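Local coordinates for chromosome partition protein Smc (Pyrococcus furiosus, PDB 3KTA) that forms part of an ATP-binding cassette ATPase head, here holding bis(adenosine)-5'-pentaphosphate, and is probably required for chromosome condensation and partitioning, at residues 79-84 against 103-108; 83-88 against 97-102. All coordinates share one frame; numbering follows the deposited sequence.

Interaction 1 of 2, residues 79-84 against 103-108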
loop_
_atom_site.group_PDB
_atom_site.type_symbol
_atom_site.label_atom_id
_atom_site.label_comp_id
_atom_site.label_asym_id
_atom_site.label_seq_id
_atom_site.Cartn_x
_atom_site.Cartn_y
_atom_site.Cartn_z
ATOM N N TYR A 79 9.976 -25.043 1.032
ATOM C CA TYR A 79 9.946 -23.804 1.807
ATOM C C TYR A 79 9.338 -22.726 0.919
ATOM O O TYR A 79 9.113 -22.960 -0.260
ATOM C CB TYR A 79 11.358 -23.382 2.186
ATOM C CG TYR A 79 12.282 -23.380 1.004
ATOM C CD1 TYR A 79 13.176 -24.419 0.800
ATOM C CD2 TYR A 79 12.243 -22.355 0.068
ATOM C CE1 TYR A 79 14.016 -24.425 -0.281
ATOM C CE2 TYR A 79 13.074 -22.355 -1.016
ATOM C CZ TYR A 79 13.963 -23.394 -1.190
ATOM O OH TYR A 79 14.788 -23.400 -2.282
ATOM N N ALA A 80 9.101 -21.551 1.488
ATOM C CA ALA A 80 8.662 -20.391 0.707
ATOM C C ALA A 80 9.762 -19.338 0.733
ATOM O O ALA A 80 10.335 -19.056 1.779
ATOM C CB ALA A 80 7.370 -19.829 1.274
ATOM N N GLU A 81 10.050 -18.753 -0.421
ATOM C CA GLU A 81 11.070 -17.718 -0.490
ATOM C C GLU A 81 10.635 -16.514 -1.324
ATOM O O GLU A 81 10.060 -16.665 -2.397
ATOM C CB GLU A 81 12.351 -18.302 -1.067
ATOM C CG GLU A 81 13.465 -17.293 -1.270
ATOM C CD GLU A 81 14.736 -17.963 -1.740
ATOM O OE1 GLU A 81 15.373 -18.659 -0.923
ATOM O OE2 GLU A 81 15.091 -17.798 -2.921
ATOM N N VAL A 82 10.931 -15.320 -0.824
ATOM C CA VAL A 82 10.712 -14.100 -1.592
ATOM C C VAL A 82 12.000 -13.294 -1.605
ATOM O O VAL A 82 12.655 -13.146 -0.566
ATOM C CB VAL A 82 9.579 -13.251 -0.984
ATOM C CG1 VAL A 82 9.374 -11.954 -1.782
ATOM C CG2 VAL A 82 8.280 -14.063 -0.962
ATOM N N ALA A 83 12.364 -12.806 -2.787
ATOM C CA ALA A 83 13.438 -11.832 -2.909
ATOM C C ALA A 83 12.862 -10.526 -3.434
ATOM O O ALA A 83 12.048 -10.523 -4.361
ATOM C CB ALA A 83 14.529 -12.341 -3.838
ATOM N N ILE A 84 13.277 -9.415 -2.835
ATOM C CA ILE A 84 12.840 -8.109 -3.290
ATOM C C ILE A 84 14.067 -7.295 -3.725
ATOM O O ILE A 84 15.090 -7.269 -3.025
ATOM C CB ILE A 84 11.991 -7.387 -2.206
ATOM C CG1 ILE A 84 11.380 -6.098 -2.774
ATOM C CG2 ILE A 84 12.826 -7.116 -0.923
ATOM C CD1 ILE A 84 10.312 -5.486 -1.861
ATOM N N ARG A 103 16.213 -11.011 0.870
ATOM C CA ARG A 103 15.573 -12.301 0.630
ATOM C C ARG A 103 15.179 -12.902 1.965
ATOM O O ARG A 103 15.928 -12.806 2.936
ATOM C CB ARG A 103 16.518 -13.261 -0.110
ATOM C CG ARG A 103 15.934 -14.647 -0.335
ATOM C CD ARG A 103 16.549 -15.314 -1.562
ATOM N NE ARG A 103 18.002 -15.421 -1.473
ATOM C CZ ARG A 103 18.651 -16.529 -1.123
ATOM N NH1 ARG A 103 17.978 -17.632 -0.813
ATOM N NH2 ARG A 103 19.981 -16.530 -1.079
ATOM N N ARG A 104 13.997 -13.512 2.007
ATOM C CA ARG A 104 13.535 -14.229 3.182
ATOM C C ARG A 104 13.037 -15.598 2.757
ATOM O O ARG A 104 12.298 -15.734 1.773
ATOM C CB ARG A 104 12.407 -13.483 3.897
ATOM C CG ARG A 104 11.980 -14.157 5.182
ATOM C CD ARG A 104 10.745 -13.496 5.779
ATOM N NE ARG A 104 10.277 -14.170 6.993
ATOM C CZ ARG A 104 9.279 -13.721 7.746
ATOM N NH1 ARG A 104 8.646 -12.602 7.404
ATOM N NH2 ARG A 104 8.905 -14.386 8.842
ATOM N N ARG A 105 13.438 -16.615 3.507
ATOM C CA ARG A 105 12.978 -17.969 3.230
ATOM C C ARG A 105 12.390 -18.536 4.517
ATOM O O ARG A 105 13.008 -18.440 5.575
ATOM C CB ARG A 105 14.151 -18.826 2.740
ATOM C CG ARG A 105 13.809 -20.276 2.484
ATOM C CD ARG A 105 15.056 -21.071 2.113
ATOM N NE ARG A 105 15.619 -20.697 0.823
ATOM C CZ ARG A 105 16.654 -21.317 0.263
ATOM N NH1 ARG A 105 17.232 -22.323 0.900
ATOM N NH2 ARG A 105 17.118 -20.929 -0.916
ATOM N N VAL A 106 11.188 -19.102 4.444
ATOM C CA VAL A 106 10.598 -19.753 5.612
ATOM C C VAL A 106 10.461 -21.249 5.360
ATOM O O VAL A 106 10.081 -21.671 4.272
ATOM C CB VAL A 106 9.215 -19.170 5.977
ATOM C CG1 VAL A 106 8.220 -19.421 4.855
ATOM C CG2 VAL A 106 8.717 -19.774 7.277
ATOM N N TYR A 107 10.768 -22.043 6.380
ATOM C CA TYR A 107 10.717 -23.495 6.281
ATOM C C TYR A 107 9.469 -24.071 6.936
ATOM O O TYR A 107 8.805 -23.395 7.715
ATOM C CB TYR A 107 11.970 -24.098 6.922
ATOM C CG TYR A 107 13.214 -23.864 6.103
ATOM C CD1 TYR A 107 13.992 -22.729 6.292
ATOM C CD2 TYR A 107 13.596 -24.764 5.121
ATOM C CE1 TYR A 107 15.130 -22.516 5.534
ATOM C CE2 TYR A 107 14.727 -24.561 4.364
ATOM C CZ TYR A 107 15.493 -23.433 4.575
ATOM O OH TYR A 107 16.623 -23.236 3.816
ATOM N N PRO A 108 9.153 -25.342 6.625
ATOM C CA PRO A 108 7.967 -25.981 7.202
ATOM C C PRO A 108 7.910 -25.924 8.731
ATOM O O PRO A 108 6.818 -25.988 9.294
ATOM C CB PRO A 108 8.081 -27.423 6.709
ATOM C CG PRO A 108 8.819 -27.320 5.430
ATOM C CD PRO A 108 9.795 -26.189 5.606
#

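Interaction 2 of 2, residues 83-88 against 97-102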
loop_
_atom_site.group_PDB
_atom_site.type_symbol
_atom_site.label_atom_id
_atom_site.label_comp_id
_atom_site.label_asym_id
_atom_site.label_seq_id
_atom_site.Cartn_x
_atom_site.Cartn_y
_atom_site.Cartn_z
ATOM N N ALA A 83 12.364 -12.806 -2.787
ATOM C CA ALA A 83 13.438 -11.832 -2.909
ATOM C C ALA A 83 12.862 -10.526 -3.434
ATOM O O ALA A 83 12.048 -10.523 -4.361
ATOM C CB ALA A 83 14.529 -12.341 -3.838
ATOM N N ILE A 84 13.277 -9.415 -2.835
ATOM C CA ILE A 84 12.840 -8.109 -3.290
ATOM C C ILE A 84 14.067 -7.295 -3.725
ATOM O O ILE A 84 15.090 -7.269 -3.025
ATOM C CB ILE A 84 11.991 -7.387 -2.206
ATOM C CG1 ILE A 84 11.380 -6.098 -2.774
ATOM C CG2 ILE A 84 12.826 -7.116 -0.923
ATOM C CD1 ILE A 84 10.312 -5.486 -1.861
ATOM N N TYR A 85 13.985 -6.695 -4.905
ATOM C CA TYR A 85 15.110 -5.937 -5.475
ATOM C C TYR A 85 14.771 -4.446 -5.450
ATOM O O TYR A 85 13.832 -4.001 -6.131
ATOM C CB TYR A 85 15.389 -6.406 -6.911
ATOM C CG TYR A 85 15.904 -7.829 -6.990
ATOM C CD1 TYR A 85 15.078 -8.905 -6.700
ATOM C CD2 TYR A 85 17.219 -8.090 -7.324
ATOM C CE1 TYR A 85 15.544 -10.216 -6.753
ATOM C CE2 TYR A 85 17.699 -9.397 -7.379
ATOM C CZ TYR A 85 16.857 -10.452 -7.090
ATOM O OH TYR A 85 17.328 -11.754 -7.148
ATOM N N PHE A 86 15.510 -3.675 -4.651
ATOM C CA PHE A 86 15.299 -2.234 -4.598
ATOM C C PHE A 86 16.328 -1.498 -5.436
ATOM O O PHE A 86 17.533 -1.759 -5.338
ATOM C CB PHE A 86 15.421 -1.714 -3.171
ATOM C CG PHE A 86 14.238 -2.002 -2.309
ATOM C CD1 PHE A 86 14.247 -3.090 -1.437
ATOM C CD2 PHE A 86 13.123 -1.171 -2.343
ATOM C CE1 PHE A 86 13.154 -3.354 -0.618
ATOM C CE2 PHE A 86 12.030 -1.427 -1.521
ATOM C CZ PHE A 86 12.044 -2.515 -0.672
ATOM N N ASN A 87 15.867 -0.539 -6.224
ATOM C CA ASN A 87 16.785 0.456 -6.752
ATOM C C ASN A 87 17.174 1.434 -5.638
ATOM O O ASN A 87 16.311 2.007 -4.974
ATOM C CB ASN A 87 16.152 1.194 -7.931
ATOM C CG ASN A 87 17.106 2.170 -8.570
ATOM O OD1 ASN A 87 17.510 3.142 -7.947
ATOM N ND2 ASN A 87 17.466 1.916 -9.823
ATOM N N ASN A 88 18.482 1.592 -5.416
ATOM C CA ASN A 88 19.007 2.442 -4.346
ATOM C C ASN A 88 19.954 3.488 -4.907
ATOM O O ASN A 88 20.870 3.947 -4.212
ATOM C CB ASN A 88 19.740 1.607 -3.278
ATOM C CG ASN A 88 20.065 2.404 -2.020
ATOM O OD1 ASN A 88 19.221 3.124 -1.488
ATOM N ND2 ASN A 88 21.300 2.269 -1.533
ATOM N N GLU A 97 25.442 0.898 -2.363
ATOM C CA GLU A 97 25.182 0.112 -3.563
ATOM C C GLU A 97 23.945 0.627 -4.280
ATOM O O GLU A 97 22.981 1.034 -3.628
ATOM C CB GLU A 97 24.940 -1.348 -3.186
ATOM C CG GLU A 97 26.116 -2.018 -2.499
ATOM C CD GLU A 97 27.245 -2.332 -3.452
ATOM O OE1 GLU A 97 26.991 -2.393 -4.670
ATOM O OE2 GLU A 97 28.388 -2.522 -2.979
ATOM N N ASP A 98 23.966 0.593 -5.609
ATOM C CA ASP A 98 22.796 0.985 -6.405
ATOM C C ASP A 98 21.645 -0.004 -6.328
ATOM O O ASP A 98 20.519 0.333 -6.697
ATOM C CB ASP A 98 23.170 1.149 -7.876
ATOM C CG ASP A 98 23.990 2.382 -8.135
ATOM O OD1 ASP A 98 24.099 3.239 -7.231
ATOM O OD2 ASP A 98 24.519 2.494 -9.262
ATOM N N GLU A 99 21.932 -1.228 -5.890
ATOM C CA GLU A 99 20.896 -2.243 -5.729
ATOM C C GLU A 99 20.954 -2.806 -4.318
ATOM O O GLU A 99 22.036 -3.119 -3.807
ATOM C CB GLU A 99 21.088 -3.368 -6.748
ATOM C CG GLU A 99 20.061 -4.491 -6.639
ATOM C CD GLU A 99 20.405 -5.669 -7.539
ATOM O OE1 GLU A 99 21.313 -6.455 -7.185
ATOM O OE2 GLU A 99 19.771 -5.798 -8.603
ATOM N N VAL A 100 19.792 -2.915 -3.677
ATOM C CA VAL A 100 19.687 -3.556 -2.374
ATOM C C VAL A 100 18.719 -4.714 -2.508
ATOM O O VAL A 100 17.554 -4.503 -2.853
ATOM C CB VAL A 100 19.179 -2.581 -1.291
ATOM C CG1 VAL A 100 18.836 -3.323 0.011
ATOM C CG2 VAL A 100 20.216 -1.466 -1.040
ATOM N N VAL A 101 19.203 -5.928 -2.253
ATOM C CA VAL A 101 18.394 -7.133 -2.436
ATOM C C VAL A 101 18.181 -7.751 -1.068
ATOM O O VAL A 101 19.144 -8.045 -0.342
ATOM C CB VAL A 101 19.100 -8.167 -3.358
ATOM C CG1 VAL A 101 18.199 -9.406 -3.600
ATOM C CG2 VAL A 101 19.482 -7.536 -4.692
ATOM N N ILE A 102 16.921 -7.960 -0.711
ATOM C CA ILE A 102 16.584 -8.627 0.533
ATOM C C ILE A 102 15.840 -9.920 0.203
ATOM O O ILE A 102 14.966 -9.934 -0.665
ATOM C CB ILE A 102 15.721 -7.730 1.430
ATOM C CG1 ILE A 102 16.515 -6.497 1.871
ATOM C CG2 ILE A 102 15.217 -8.500 2.628
ATOM C CD1 ILE A 102 15.657 -5.428 2.544
#

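Interaction 1 of 2, residues 79-84 against 103-108
Glu81 and Arg105 face each other across two antiparallel strands, and the guanidinium of Arg105 grips the carboxylate side-on: NE donates to Glu81 OE1 at 2.7 Å, and NH2 reaches the same oxygen. Carboxylate and guanidinium lie nearly in one plane. Arg103 supplies a third donor, its NH1 standing 2.8 Å from Glu81 OE1 but approaching from above the carboxylate plane, with the two flat groups turned 62° from each other. One carboxylate oxygen thus takes three N-H bonds from two arginines, a salt-bridge network that probably offsets the repulsion between them and favours an ionised Glu81.

The Arg105 chain bends at chi3 (-68°), which sets NE over the ring of Tyr79. The Arg105 guanidinium stacks on the Tyr79 ring with planes 10° apart and Arg105 CZ 4.1 Å from the ring centroid, a cation-pi contact, while Arg105 CD lies over the ring centre as a CH-pi partner. At the guanidinium edge, Arg105 NH1 donates to Tyr107 OH in an almost straight bond of 3.1 Å, so stacking and in-plane bonds together restrain the rotation of the group. Tyr79 OH is hydrogen-bonded to Lys10 NZ.

Ala80 and Val82 occupy the other face with Arg104 and Val106; Ala80 CB touches Val106 CG1 at 3.7 Å. Backbone bonds join Ala80 to Val106 and Val82 to Arg104 in hydrogen-bonded pairs, whereas Glu81 with Arg105 and Ala83 with Arg103 are non-hydrogen-bonded pairs. Strand 3-10 flanks 80-84 and strand 112-116 flanks 103-106, where Trp115 makes a cation-pi contact with Arg103. Helix 39-49 covers the face carrying Val82 and Val106: the Phe48 side chain touches both valines, and Arg104 NH1 donates to Phe48 O and to Gly52 O.

Interaction 2 of 2, residues 83-88 against 97-102
Ile84 and Phe86 exchange pairs of backbone hydrogen bonds with Ile102 and Val100, respectively, as the two strand segments run antiparallel with their axes 4.8 Å apart at closest approach. Tyr85 and Val101 form the intervening non-hydrogen-bonded pair, and their side chains lie alongside each other, pointing the same way. Val101 CG1 sits over the tyrosine ring, offset toward its rim and 3.9 Å from the centroid in a CH-pi contact, while CG2 comes within 3.5 Å of Tyr85 CD2. Glu99 OE2 meets the edge of that ring in its plane, and the phenol beyond is bound to Glu8 OE1.

The segments belong to the beta hairpin of strands 80-87 and 99-106 in the antiparallel sheet of the ABC ATPase head. On the face opposite Tyr85, Ile84 CG2 packs 3.8 Å from Ile102 CB, and the two isoleucines share Val49 of helix 39-49; Ile102 also touches helix 123-132.

Where the strands give way to the connecting loop, Asn88 extends the pairing. Its N donates to Asp98 O at 2.7 Å, from above the carbonyl plane. Asn88 CG stands anti to the backbone N (chi1 -169°), and from the amide it carries ND2 bonds to Glu97 O at 3.0 Å, nearly in the amide plane; OD1 accepts from Phe93 N. An alanine here would probably leave Glu97 O and Phe93 N without these mates and the loop freer to move. Val100 CG2 lies against Asn88 CB at 3.8 Å.

How the interactions relate
Interactions 1 and 2 are successive halves of one hairpin, their centres 16 Å apart, and Ala83 and Ile84 belong to both. One alternation of side chains runs through them: Glu81, Ala83 and Tyr85 share a face with Arg103, Arg105 and Val101, while Val82, Ile84 and Ile102 turn toward helix 39-49, whose first turn carries the last residues of the ATP-binding P-loop. On the first face, interaction 1 has the salt-bridge network and interaction 2 the contact of Tyr85 with Val101. Interaction 1 is nearer the nucleotide: the side chain of Ala80 is about 8 Å from bis(adenosine)-5'-pentaphosphate, and that of Val82 about 9 Å from that of the ATP-binding Asn41. Interaction 2 lies away from that site, toward the loop end.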